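TbpB (PDB 3HOL) binds host transferrin as the lipoprotein component of a bacterial transferrin receptor, probably an early step in acquiring its iron. Local coordinates at residues A[73-78]-A[86-91]; A[59-64]-A[102-107]; A[386-391]-A[453-458]; A[110-115]-A[276-281]. One frame throughout, in Å; residues are numbered along the deposited sequence.

Interaction 1. Residues A[73-78]-A[86-91]; sequences DIKTKD and SGYVID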
loop_
_atom_site.group_PDB
_atom_site.type_symbol
_atom_site.label_atom_id
_atom_site.label_comp_id
_atom_site.label_asym_id
_atom_site.label_seq_id
_atom_site.Cartn_x
_atom_site.Cartn_y
_atom_site.Cartn_z
ATOM N N ASP A 73 -4.366 -29.390 -7.416
ATOM C CA ASP A 73 -5.218 -29.059 -6.279
ATOM C C ASP A 73 -4.973 -27.613 -5.868
ATOM O O ASP A 73 -4.024 -27.310 -5.161
ATOM C CB ASP A 73 -4.980 -30.027 -5.127
ATOM C CG ASP A 73 -5.922 -29.771 -3.947
ATOM O OD1 ASP A 73 -6.695 -28.779 -3.973
ATOM O OD2 ASP A 73 -5.878 -30.557 -2.997
ATOM N N ILE A 74 -5.827 -26.730 -6.381
ATOM C CA ILE A 74 -5.761 -25.296 -6.099
ATOM C C ILE A 74 -6.814 -25.014 -5.040
ATOM O O ILE A 74 -7.995 -25.360 -5.214
ATOM C CB ILE A 74 -6.088 -24.497 -7.370
ATOM C CG1 ILE A 74 -4.966 -24.721 -8.403
ATOM C CG2 ILE A 74 -6.307 -22.944 -7.079
ATOM C CD1 ILE A 74 -5.383 -24.308 -9.778
ATOM N N LYS A 75 -6.399 -24.444 -3.922
ATOM C CA LYS A 75 -7.357 -24.276 -2.831
ATOM C C LYS A 75 -8.444 -23.361 -3.336
ATOM O O LYS A 75 -8.169 -22.360 -3.976
ATOM C CB LYS A 75 -6.722 -23.640 -1.617
ATOM C CG LYS A 75 -7.631 -23.771 -0.348
ATOM C CD LYS A 75 -7.110 -22.839 0.770
ATOM C CE LYS A 75 -7.922 -23.010 2.050
ATOM N NZ LYS A 75 -7.437 -22.010 3.059
ATOM N N THR A 76 -9.677 -23.734 -3.045
ATOM C CA THR A 76 -10.866 -23.036 -3.524
ATOM C C THR A 76 -10.903 -21.546 -3.094
ATOM O O THR A 76 -10.284 -21.163 -2.085
ATOM C CB THR A 76 -12.136 -23.804 -3.049
ATOM O OG1 THR A 76 -13.287 -23.318 -3.748
ATOM C CG2 THR A 76 -12.357 -23.591 -1.570
ATOM N N LYS A 77 -11.592 -20.726 -3.880
ATOM C CA LYS A 77 -11.751 -19.314 -3.608
ATOM C C LYS A 77 -12.949 -19.100 -2.676
ATOM O O LYS A 77 -14.053 -19.574 -2.965
ATOM C CB LYS A 77 -12.006 -18.583 -4.923
ATOM C CG LYS A 77 -11.946 -17.063 -4.819
ATOM C CD LYS A 77 -11.971 -16.444 -6.233
ATOM C CE LYS A 77 -11.881 -14.910 -6.202
ATOM N NZ LYS A 77 -13.189 -14.269 -5.902
ATOM N N ASP A 78 -12.723 -18.430 -1.546
ATOM C CA ASP A 78 -13.790 -18.126 -0.612
ATOM C C ASP A 78 -14.621 -16.950 -1.167
ATOM O O ASP A 78 -14.128 -15.834 -1.260
ATOM C CB ASP A 78 -13.189 -17.823 0.768
ATOM C CG ASP A 78 -14.241 -17.473 1.835
ATOM O OD1 ASP A 78 -15.415 -17.147 1.504
ATOM O OD2 ASP A 78 -13.875 -17.520 3.042
ATOM N N SER A 86 -5.669 -16.242 0.176
ATOM C CA SER A 86 -4.479 -17.013 0.486
ATOM C C SER A 86 -4.795 -18.496 0.232
ATOM O O SER A 86 -5.977 -18.905 0.129
ATOM C CB SER A 86 -4.050 -16.747 1.939
ATOM O OG SER A 86 -5.101 -17.154 2.819
ATOM N N GLY A 87 -3.762 -19.313 0.086
ATOM C CA GLY A 87 -3.999 -20.753 -0.155
ATOM C C GLY A 87 -2.781 -21.430 -0.742
ATOM O O GLY A 87 -1.636 -21.080 -0.416
ATOM N N TYR A 88 -3.033 -22.425 -1.570
ATOM C CA TYR A 88 -1.942 -23.199 -2.138
ATOM C C TYR A 88 -2.339 -23.626 -3.556
ATOM O O TYR A 88 -3.521 -23.570 -3.925
ATOM C CB TYR A 88 -1.668 -24.441 -1.259
ATOM C CG TYR A 88 -2.925 -25.233 -0.886
ATOM C CD1 TYR A 88 -3.562 -26.088 -1.819
ATOM C CD2 TYR A 88 -3.495 -25.101 0.388
ATOM C CE1 TYR A 88 -4.747 -26.777 -1.469
ATOM C CE2 TYR A 88 -4.663 -25.818 0.758
ATOM C CZ TYR A 88 -5.256 -26.645 -0.177
ATOM O OH TYR A 88 -6.362 -27.321 0.197
ATOM N N VAL A 89 -1.340 -24.048 -4.324
ATOM C CA VAL A 89 -1.495 -24.568 -5.670
ATOM C C VAL A 89 -0.543 -25.769 -5.617
ATOM O O VAL A 89 0.665 -25.592 -5.641
ATOM C CB VAL A 89 -1.018 -23.527 -6.751
ATOM C CG1 VAL A 89 -0.975 -24.136 -8.191
ATOM C CG2 VAL A 89 -1.896 -22.312 -6.746
ATOM N N ILE A 90 -1.071 -26.976 -5.456
ATOM C CA ILE A 90 -0.187 -28.143 -5.295
ATOM C C ILE A 90 -0.618 -29.348 -6.135
ATOM O O ILE A 90 -1.750 -29.405 -6.652
ATOM C CB ILE A 90 -0.058 -28.607 -3.837
ATOM C CG1 ILE A 90 -1.407 -29.154 -3.304
ATOM C CG2 ILE A 90 0.546 -27.479 -2.914
ATOM C CD1 ILE A 90 -1.400 -29.693 -1.810
ATOM N N ASP A 91 0.305 -30.286 -6.292
ATOM C CA ASP A 91 -0.031 -31.607 -6.839
ATOM C C ASP A 91 -0.475 -32.458 -5.682
ATOM O O ASP A 91 0.339 -32.774 -4.799
ATOM C CB ASP A 91 1.209 -32.227 -7.508
ATOM C CG ASP A 91 0.858 -33.408 -8.414
ATOM O OD1 ASP A 91 -0.213 -34.009 -8.220
ATOM O OD2 ASP A 91 1.649 -33.704 -9.342
HETATM O O HOH W 1 -7.986 -28.053 -1.704
HETATM O O HOH W 2 -5.394 -21.363 -3.881
HETATM O O HOH W 3 -8.680 -19.604 1.992
HETATM O O HOH W 4 -7.742 -19.836 -2.029
#
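Lys75 sets its CB squarely over the ring of Tyr88, 3.6 Å from the ring centroid and 12° off the normal, a CH-pi contact just past the end of strand 72-74. The lysine crosses the ring at about a right angle: with CG anti to the backbone N (chi1 -166°) and the chain extended beyond it, CG lies against CZ and CE2, and CD reaches Gly87 CA at 3.9 Å. At the edge of the same ring, in its plane, Asp73 O lies 3.6 Å from Tyr88 CD1. The Asp73 carboxylate stands almost perpendicular to the ring, and water 1 joins the polar ends, donating to Asp73 OD1 at 2.7 Å and bonding to Tyr88 OH at 2.6 Å. On the other sheet face, Ile74 and Val89 lie side by side, pointing the same way, CG1 to CG1 4.0 Å. Between the two faces, Asp73 and Ile90 exchange two backbone bonds, and Lys75 N continues the ladder to Tyr88 O at 3.0 Å. The ammonium of Lys75 ends in a salt bridge to Asp127 of strand 119-133. One extended lysine therefore does two jobs: its methylenes pack on an aromatic face, while its charge, held by that carboxylate, ties the edge of this small sheet to the neighbouring barrel.

Interaction 2. Residues A[59-64]-A[102-107]; sequences DVPYKA and YVYYKG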
loop_
_atom_site.group_PDB
_atom_site.type_symbol
_atom_site.label_atom_id
_atom_site.label_comp_id
_atom_site.label_asym_id
_atom_site.label_seq_id
_atom_site.Cartn_x
_atom_site.Cartn_y
_atom_site.Cartn_z
ATOM N N ASP A 59 -6.659 -14.820 -10.347
ATOM C CA ASP A 59 -5.408 -15.419 -10.801
ATOM C C ASP A 59 -4.573 -15.978 -9.634
ATOM O O ASP A 59 -4.027 -15.209 -8.824
ATOM C CB ASP A 59 -4.570 -14.388 -11.540
ATOM C CG ASP A 59 -5.269 -13.828 -12.772
ATOM O OD1 ASP A 59 -6.146 -14.498 -13.372
ATOM O OD2 ASP A 59 -4.909 -12.702 -13.148
ATOM N N VAL A 60 -4.439 -17.291 -9.575
ATOM C CA VAL A 60 -3.617 -17.924 -8.572
ATOM C C VAL A 60 -2.170 -18.007 -9.100
ATOM O O VAL A 60 -1.975 -18.297 -10.285
ATOM C CB VAL A 60 -4.203 -19.295 -8.238
ATOM C CG1 VAL A 60 -3.479 -19.939 -7.127
ATOM C CG2 VAL A 60 -5.672 -19.115 -7.788
ATOM N N PRO A 61 -1.154 -17.731 -8.239
ATOM C CA PRO A 61 0.215 -17.852 -8.721
ATOM C C PRO A 61 0.496 -19.235 -9.347
ATOM O O PRO A 61 0.060 -20.248 -8.814
ATOM C CB PRO A 61 1.055 -17.679 -7.454
ATOM C CG PRO A 61 0.227 -16.941 -6.501
ATOM C CD PRO A 61 -1.218 -17.221 -6.848
ATOM N N TYR A 62 1.209 -19.274 -10.470
ATOM C CA TYR A 62 1.641 -20.541 -11.092
ATOM C C TYR A 62 0.521 -21.461 -11.561
ATOM O O TYR A 62 0.718 -22.666 -11.769
ATOM C CB TYR A 62 2.628 -21.281 -10.157
ATOM C CG TYR A 62 3.905 -20.473 -10.025
ATOM C CD1 TYR A 62 4.799 -20.399 -11.091
ATOM C CD2 TYR A 62 4.185 -19.745 -8.865
ATOM C CE1 TYR A 62 5.971 -19.635 -11.004
ATOM C CE2 TYR A 62 5.353 -18.973 -8.750
ATOM C CZ TYR A 62 6.240 -18.929 -9.840
ATOM O OH TYR A 62 7.392 -18.182 -9.770
ATOM N N LYS A 63 -0.665 -20.889 -11.748
ATOM C CA LYS A 63 -1.791 -21.642 -12.286
ATOM C C LYS A 63 -1.417 -22.474 -13.540
ATOM O O LYS A 63 -1.819 -23.634 -13.644
ATOM C CB LYS A 63 -2.959 -20.701 -12.642
ATOM C CG LYS A 63 -3.974 -21.333 -13.603
ATOM C CD LYS A 63 -4.836 -22.358 -12.912
ATOM C CE LYS A 63 -5.959 -22.893 -13.852
ATOM N NZ LYS A 63 -6.804 -23.781 -13.012
ATOM N N ALA A 64 -0.683 -21.872 -14.483
ATOM C CA ALA A 64 -0.325 -22.553 -15.735
ATOM C C ALA A 64 0.518 -23.812 -15.462
ATOM O O ALA A 64 0.270 -24.857 -16.073
ATOM C CB ALA A 64 0.420 -21.603 -16.702
ATOM N N TYR A 102 3.045 -24.506 -4.582
ATOM C CA TYR A 102 3.290 -23.187 -4.021
ATOM C C TYR A 102 2.266 -22.833 -2.956
ATOM O O TYR A 102 1.130 -23.335 -2.981
ATOM C CB TYR A 102 3.235 -22.105 -5.120
ATOM C CG TYR A 102 4.196 -22.352 -6.259
ATOM C CD1 TYR A 102 5.463 -21.784 -6.236
ATOM C CD2 TYR A 102 3.842 -23.178 -7.350
ATOM C CE1 TYR A 102 6.361 -22.013 -7.257
ATOM C CE2 TYR A 102 4.762 -23.424 -8.382
ATOM C CZ TYR A 102 6.003 -22.825 -8.317
ATOM O OH TYR A 102 6.946 -23.050 -9.301
ATOM N N VAL A 103 2.683 -21.953 -2.047
ATOM C CA VAL A 103 1.806 -21.391 -0.983
ATOM C C VAL A 103 1.921 -19.863 -1.120
ATOM O O VAL A 103 3.042 -19.324 -1.334
ATOM C CB VAL A 103 2.238 -21.898 0.417
ATOM C CG1 VAL A 103 1.352 -21.291 1.562
ATOM C CG2 VAL A 103 2.178 -23.481 0.467
ATOM N N TYR A 104 0.791 -19.159 -1.010
ATOM C CA TYR A 104 0.775 -17.706 -1.281
ATOM C C TYR A 104 -0.302 -16.943 -0.494
ATOM O O TYR A 104 -1.269 -17.533 0.045
ATOM C CB TYR A 104 0.536 -17.488 -2.779
ATOM C CG TYR A 104 -0.893 -17.800 -3.166
ATOM C CD1 TYR A 104 -1.854 -16.772 -3.244
ATOM C CD2 TYR A 104 -1.306 -19.110 -3.379
ATOM C CE1 TYR A 104 -3.179 -17.057 -3.532
ATOM C CE2 TYR A 104 -2.617 -19.396 -3.693
ATOM C CZ TYR A 104 -3.550 -18.359 -3.741
ATOM O OH TYR A 104 -4.863 -18.618 -4.043
ATOM N N TYR A 105 -0.131 -15.634 -0.397
ATOM C CA TYR A 105 -1.295 -14.747 -0.170
ATOM C C TYR A 105 -1.197 -13.595 -1.123
ATOM O O TYR A 105 -0.086 -13.225 -1.547
ATOM C CB TYR A 105 -1.344 -14.209 1.261
ATOM C CG TYR A 105 -0.446 -12.989 1.552
ATOM C CD1 TYR A 105 -0.940 -11.671 1.440
ATOM C CD2 TYR A 105 0.865 -13.165 2.011
ATOM C CE1 TYR A 105 -0.115 -10.543 1.709
ATOM C CE2 TYR A 105 1.696 -12.048 2.328
ATOM C CZ TYR A 105 1.168 -10.740 2.181
ATOM O OH TYR A 105 1.944 -9.656 2.452
ATOM N N LYS A 106 -2.347 -12.967 -1.401
ATOM C CA LYS A 106 -2.344 -11.700 -2.099
ATOM C C LYS A 106 -3.591 -10.897 -1.757
ATOM O O LYS A 106 -4.556 -11.428 -1.167
ATOM C CB LYS A 106 -2.288 -11.931 -3.613
ATOM C CG LYS A 106 -3.513 -12.764 -4.118
ATOM C CD LYS A 106 -3.788 -12.570 -5.610
ATOM C CE LYS A 106 -2.789 -13.235 -6.481
ATOM N NZ LYS A 106 -2.992 -12.830 -7.932
ATOM N N GLY A 107 -3.544 -9.619 -2.106
ATOM C CA GLY A 107 -4.680 -8.701 -1.936
ATOM C C GLY A 107 -4.652 -7.566 -2.937
ATOM O O GLY A 107 -3.616 -7.286 -3.557
#
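Pro61 is the bump here, and the flat ring of Tyr104 is what it sits on: CD stands over the ring centre, 3.6 Å from the centroid and 9° off the normal, while Pro61 CG presses on Tyr104 CG at the near end of the ring. Val60 fills in farther out, its CG1 3.6 Å from Tyr104 CE2 and equally close to the hydroxyl. Proline and valine together thus follow the tyrosine from its root to its tip. One residue on, Tyr62 lies flat on Tyr102 in an offset stack, centroids 3.9 Å apart and planes 11° from parallel. Tyr62 CD2 comes over the centre of the Tyr102 ring, but Tyr102 CZ falls toward the rim of the Tyr62 ring, and the two side chains cross at about a right angle. At the other end Lys106 reaches across to the loop beside the proline. A bend at chi3 (73°) turns CE toward the loop, and NZ donates to Asp59 O at 2.7 Å, in the plane of that carbonyl. The ammonium also bonds to the carbonyls of Asn54 and Asn56, so three backbone oxygens grip it. Tyr102, Tyr104 and Lys106 alternate along their strand and offer one face. The loop lies over that face as a type II beta turn, Val60 to Lys63, with Pro61 and Tyr62 at its corners. The five-stranded antiparallel sheet beneath is built from strands that come before the long barrel strand 119-133, consistent with the handle domain of the TbpB N lobe.

Interaction 3. Residues A[386-391]-A[453-458]; sequences VSKENN and FALDSG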
loop_
_atom_site.group_PDB
_atom_site.type_symbol
_atom_site.label_atom_id
_atom_site.label_comp_id
_atom_site.label_asym_id
_atom_site.label_seq_id
_atom_site.Cartn_x
_atom_site.Cartn_y
_atom_site.Cartn_z
ATOM N N VAL A 386 -4.353 23.250 -17.440
ATOM C CA VAL A 386 -5.652 23.837 -17.698
ATOM C C VAL A 386 -5.806 23.889 -19.209
ATOM O O VAL A 386 -4.877 24.298 -19.903
ATOM C CB VAL A 386 -5.813 25.234 -17.071
ATOM C CG1 VAL A 386 -7.244 25.727 -17.271
ATOM C CG2 VAL A 386 -5.473 25.238 -15.548
ATOM N N SER A 387 -6.969 23.463 -19.711
ATOM C CA SER A 387 -7.191 23.352 -21.173
ATOM C C SER A 387 -8.534 23.875 -21.643
ATOM O O SER A 387 -9.575 23.665 -20.980
ATOM C CB SER A 387 -7.068 21.895 -21.649
ATOM O OG SER A 387 -5.765 21.408 -21.449
ATOM N N LYS A 388 -8.503 24.520 -22.814
ATOM C CA LYS A 388 -9.703 24.943 -23.510
ATOM C C LYS A 388 -9.414 24.848 -24.990
ATOM O O LYS A 388 -9.156 23.748 -25.482
ATOM C CB LYS A 388 -10.060 26.369 -23.132
ATOM C CG LYS A 388 -11.213 26.424 -22.200
ATOM C CD LYS A 388 -12.504 26.611 -22.912
ATOM C CE LYS A 388 -13.137 27.907 -22.476
ATOM N NZ LYS A 388 -14.368 28.177 -23.275
ATOM N N GLU A 389 -9.421 25.980 -25.706
ATOM C CA GLU A 389 -8.854 25.993 -27.087
ATOM C C GLU A 389 -7.337 25.804 -27.031
ATOM O O GLU A 389 -6.731 25.197 -27.919
ATOM C CB GLU A 389 -9.187 27.290 -27.827
ATOM C CG GLU A 389 -10.643 27.523 -28.020
ATOM C CD GLU A 389 -11.259 28.354 -26.915
ATOM O OE1 GLU A 389 -10.685 28.428 -25.807
ATOM O OE2 GLU A 389 -12.334 28.936 -27.150
ATOM N N ASN A 390 -6.731 26.308 -25.964
ATOM C CA ASN A 390 -5.286 26.271 -25.758
ATOM C C ASN A 390 -4.938 25.381 -24.555
ATOM O O ASN A 390 -5.834 24.945 -23.829
ATOM C CB ASN A 390 -4.803 27.686 -25.423
ATOM C CG ASN A 390 -4.575 28.551 -26.649
ATOM O OD1 ASN A 390 -4.619 28.077 -27.795
ATOM N ND2 ASN A 390 -4.313 29.833 -26.418
ATOM N N ASN A 391 -3.645 25.149 -24.325
ATOM C CA ASN A 391 -3.164 24.535 -23.070
ATOM C C ASN A 391 -2.338 25.499 -22.201
ATOM O O ASN A 391 -1.690 26.411 -22.732
ATOM C CB ASN A 391 -2.315 23.282 -23.339
ATOM C CG ASN A 391 -3.099 22.185 -24.004
ATOM O OD1 ASN A 391 -4.225 21.848 -23.592
ATOM N ND2 ASN A 391 -2.507 21.600 -25.051
ATOM N N PHE A 453 -9.059 33.670 -16.341
ATOM C CA PHE A 453 -7.724 33.986 -16.828
ATOM C C PHE A 453 -7.479 33.467 -18.222
ATOM O O PHE A 453 -8.164 32.525 -18.671
ATOM C CB PHE A 453 -6.621 33.542 -15.838
ATOM C CG PHE A 453 -6.404 32.047 -15.735
ATOM C CD1 PHE A 453 -5.392 31.421 -16.480
ATOM C CD2 PHE A 453 -7.140 31.277 -14.842
ATOM C CE1 PHE A 453 -5.155 30.043 -16.376
ATOM C CE2 PHE A 453 -6.899 29.883 -14.720
ATOM C CZ PHE A 453 -5.918 29.269 -15.491
ATOM N N ALA A 454 -6.511 34.091 -18.898
ATOM C CA ALA A 454 -6.200 33.789 -20.302
ATOM C C ALA A 454 -5.215 32.638 -20.393
ATOM O O ALA A 454 -4.205 32.643 -19.708
ATOM C CB ALA A 454 -5.665 35.039 -21.043
ATOM N N LEU A 455 -5.516 31.649 -21.223
ATOM C CA LEU A 455 -4.650 30.460 -21.316
ATOM C C LEU A 455 -3.331 30.687 -22.060
ATOM O O LEU A 455 -2.294 30.071 -21.720
ATOM C CB LEU A 455 -5.413 29.258 -21.881
ATOM C CG LEU A 455 -6.449 28.612 -20.949
ATOM C CD1 LEU A 455 -6.864 27.242 -21.492
ATOM C CD2 LEU A 455 -5.945 28.468 -19.503
ATOM N N ASP A 456 -3.358 31.557 -23.064
ATOM C CA ASP A 456 -2.117 32.026 -23.679
ATOM C C ASP A 456 -1.850 33.473 -23.258
ATOM O O ASP A 456 -2.596 34.390 -23.628
ATOM C CB ASP A 456 -2.160 31.879 -25.197
ATOM C CG ASP A 456 -0.770 31.896 -25.828
ATOM O OD1 ASP A 456 0.231 31.636 -25.115
ATOM O OD2 ASP A 456 -0.681 32.158 -27.047
ATOM N N SER A 457 -0.801 33.663 -22.455
ATOM C CA SER A 457 -0.485 34.966 -21.847
ATOM C C SER A 457 0.028 35.991 -22.875
ATOM O O SER A 457 0.207 37.175 -22.540
ATOM C CB SER A 457 0.513 34.798 -20.673
ATOM N N GLY A 458 0.252 35.527 -24.114
ATOM C CA GLY A 458 0.634 36.389 -25.239
ATOM C C GLY A 458 -0.474 36.818 -26.206
ATOM O O GLY A 458 -0.436 37.943 -26.725
#
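Leu455 pushes its two methyl groups into the bend of residues 386-391. Its CG lies anti to the carbonyl carbon (chi1 -72°), and from there the branches part. CD2 goes to Val386, 3.8 Å from CG1, with the two side chains crossing at about a right angle. CD1 turns to the backbone instead and sits 3.4 Å from both Lys388 N and Asn390 O, the very atoms that bond to each other at 2.9 Å across the neck of the turn. A methyl group thus rests against a backbone hydrogen bond, with Lys388 CB beside it. Nearer the backbone, Leu455 CB packs on Asn390 CB at 3.9 Å. Phe453 approaches Val386 differently, tip to tip: valine CG2 meets ring atom CZ at 4.1 Å, at the edge of the ring and near its plane. At the other end of the contact Asn390 and Asp456 present their flat groups nearly perpendicular, planes 84° apart, and ND2 lies close to Asp456 CB. The turn is fastened within itself by Ser387 OG, which donates to Asn391 OD1 at 2.7 Å; across the contact the packing is van der Waals. This is a surface site on the C-lobe barrel, where the tight hairpin of strands 375-387 and 391-394 meets the long loop joining strand 441-447 to strand 470-477. Trp392 on the second hairpin strand touches Val386 and Leu455 and stands edge-to-face with Phe453, while Val465, later in the same loop, packs on Lys388 and Leu455.

Interaction 4. Residues A[110-115]-A[276-281]; sequences PAKELP and IDASKI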
loop_
_atom_site.group_PDB
_atom_site.type_symbol
_atom_site.label_atom_id
_atom_site.label_comp_id
_atom_site.label_asym_id
_atom_site.label_seq_id
_atom_site.Cartn_x
_atom_site.Cartn_y
_atom_site.Cartn_z
ATOM N N PRO A 110 -5.016 -1.879 -1.137
ATOM C CA PRO A 110 -4.455 -1.657 0.205
ATOM C C PRO A 110 -5.170 -0.483 0.911
ATOM O O PRO A 110 -5.332 0.564 0.300
ATOM C CB PRO A 110 -2.990 -1.265 -0.081
ATOM C CG PRO A 110 -2.689 -1.898 -1.459
ATOM C CD PRO A 110 -3.991 -1.800 -2.204
ATOM N N ALA A 111 -5.594 -0.670 2.159
ATOM C CA ALA A 111 -6.546 0.261 2.822
ATOM C C ALA A 111 -6.044 1.692 2.888
ATOM O O ALA A 111 -4.900 1.924 3.256
ATOM C CB ALA A 111 -6.874 -0.246 4.266
ATOM N N LYS A 112 -6.889 2.663 2.564
ATOM C CA LYS A 112 -6.486 4.080 2.729
ATOM C C LYS A 112 -7.202 4.737 3.906
ATOM O O LYS A 112 -6.868 5.859 4.298
ATOM C CB LYS A 112 -6.760 4.878 1.443
ATOM C CG LYS A 112 -5.704 4.553 0.321
ATOM C CD LYS A 112 -5.762 5.566 -0.810
ATOM C CE LYS A 112 -4.703 5.237 -1.890
ATOM N NZ LYS A 112 -5.236 4.280 -2.910
ATOM N N GLU A 113 -8.194 4.034 4.437
ATOM C CA GLU A 113 -8.840 4.415 5.688
ATOM C C GLU A 113 -8.863 3.204 6.609
ATOM O O GLU A 113 -8.967 2.054 6.142
ATOM C CB GLU A 113 -10.269 4.911 5.441
ATOM C CG GLU A 113 -10.368 6.058 4.445
ATOM C CD GLU A 113 -11.782 6.711 4.371
ATOM O OE1 GLU A 113 -12.735 6.283 5.067
ATOM O OE2 GLU A 113 -11.930 7.676 3.614
ATOM N N LEU A 114 -8.734 3.466 7.915
ATOM C CA LEU A 114 -8.863 2.455 8.949
ATOM C C LEU A 114 -10.027 2.793 9.909
ATOM O O LEU A 114 -10.331 3.988 10.098
ATOM C CB LEU A 114 -7.554 2.425 9.782
ATOM C CG LEU A 114 -6.240 2.087 9.050
ATOM C CD1 LEU A 114 -5.127 2.020 10.101
ATOM C CD2 LEU A 114 -6.339 0.739 8.361
ATOM N N PRO A 115 -10.635 1.756 10.533
ATOM C CA PRO A 115 -11.610 1.981 11.604
ATOM C C PRO A 115 -10.983 2.864 12.673
ATOM O O PRO A 115 -9.763 2.795 12.921
ATOM C CB PRO A 115 -11.917 0.576 12.106
ATOM C CG PRO A 115 -11.666 -0.323 10.871
ATOM C CD PRO A 115 -10.517 0.325 10.170
ATOM N N ILE A 276 -4.109 7.490 4.323
ATOM C CA ILE A 276 -3.299 7.648 3.136
ATOM C C ILE A 276 -4.049 8.333 2.018
ATOM O O ILE A 276 -5.240 8.049 1.808
ATOM C CB ILE A 276 -2.865 6.260 2.628
ATOM C CG1 ILE A 276 -1.938 5.566 3.644
ATOM C CG2 ILE A 276 -2.228 6.340 1.233
ATOM C CD1 ILE A 276 -1.793 4.030 3.322
ATOM N N ASP A 277 -3.341 9.208 1.280
ATOM C CA ASP A 277 -3.807 9.622 -0.051
ATOM C C ASP A 277 -2.788 9.117 -1.062
ATOM O O ASP A 277 -1.594 9.232 -0.824
ATOM C CB ASP A 277 -3.899 11.160 -0.173
ATOM C CG ASP A 277 -4.941 11.771 0.769
ATOM O OD1 ASP A 277 -6.023 11.168 0.894
ATOM O OD2 ASP A 277 -4.641 12.823 1.409
ATOM N N ALA A 278 -3.256 8.577 -2.181
ATOM C CA ALA A 278 -2.384 8.206 -3.293
ATOM C C ALA A 278 -3.269 8.056 -4.519
ATOM O O ALA A 278 -4.011 7.075 -4.648
ATOM C CB ALA A 278 -1.606 6.865 -3.009
ATOM N N SER A 279 -3.244 9.065 -5.381
ATOM C CA SER A 279 -4.082 9.046 -6.572
ATOM C C SER A 279 -3.382 9.722 -7.713
ATOM O O SER A 279 -2.365 10.393 -7.530
ATOM C CB SER A 279 -5.480 9.651 -6.326
ATOM O OG SER A 279 -5.359 10.937 -5.798
ATOM N N LYS A 280 -3.938 9.504 -8.895
ATOM C CA LYS A 280 -3.367 9.937 -10.142
ATOM C C LYS A 280 -4.491 10.553 -10.971
ATOM O O LYS A 280 -5.563 9.960 -11.103
ATOM C CB LYS A 280 -2.734 8.726 -10.836
ATOM C CG LYS A 280 -2.300 8.940 -12.297
ATOM C CD LYS A 280 -1.443 7.777 -12.793
ATOM C CE LYS A 280 -2.254 6.495 -12.950
ATOM N NZ LYS A 280 -3.017 6.563 -14.236
ATOM N N ILE A 281 -4.242 11.748 -11.497
ATOM C CA ILE A 281 -5.159 12.418 -12.417
ATOM C C ILE A 281 -4.600 12.269 -13.827
ATOM O O ILE A 281 -3.485 12.694 -14.106
ATOM C CB ILE A 281 -5.320 13.914 -12.116
ATOM C CG1 ILE A 281 -5.881 14.135 -10.711
ATOM C CG2 ILE A 281 -6.236 14.591 -13.220
ATOM C CD1 ILE A 281 -5.774 15.578 -10.190
#
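Ala111 makes the first touch, its O lying 3.8 Å from Ile276 CD1 while also accepting a bond from Asn205. Lys112 then does most of the work. Its carbonyl oxygen takes the N-H of Ile276 at 3.2 Å, with an angle of 156° at the hydrogen. Its side chain leaves with CG anti to the carbonyl carbon (chi1 -75°) and crosses Ile276 at about a right angle, CG 4.0 Å from CG2 and CB 3.5 Å from Ile276 O. Farther on, CE settles on Ala278, 3.7 Å from CB. A bend at chi4 (88°) then swings NZ to a salt bridge with Glu290 and a bond to Leu291 O, partners that would offset a charge in buried surroundings. Glu113 points away and bonds to Thr272, and Leu114 continues the backbone pairing with Val273. The contact is buried, its centre about 8 Å from the centre of the molecule. Short strand 113-115 runs antiparallel to the start of strand 272-282, which then goes on between strands 287-290 and 356-363 in what is probably the C-lobe handle. From the same strand Asp277 reaches Tyr477 of the C-lobe barrel, so the segment leading to barrel strand 119-133 is probably joined here to the C lobe.

From the N terminus, residues 59-64 open the first loop, which interaction 2 closes at 102-107. Interaction 1 is nested inside it as the hairpin of 72-74 and 84-91, and the two touch because strands 84-91 and 101-107 are neighbours in one sheet, Val89 O to Tyr102 N 2.8 Å. Directly after, 110-115 starts the long loop of interaction 4, which encloses most strands of the N-lobe barrel and returns at 276-281, probably joining the two lobes. Interaction 3 comes last, binding a hairpin to a loop within the C-lobe barrel, its centre about 56 Å from that of interaction 1 on the far side of the molecule. No loops cross.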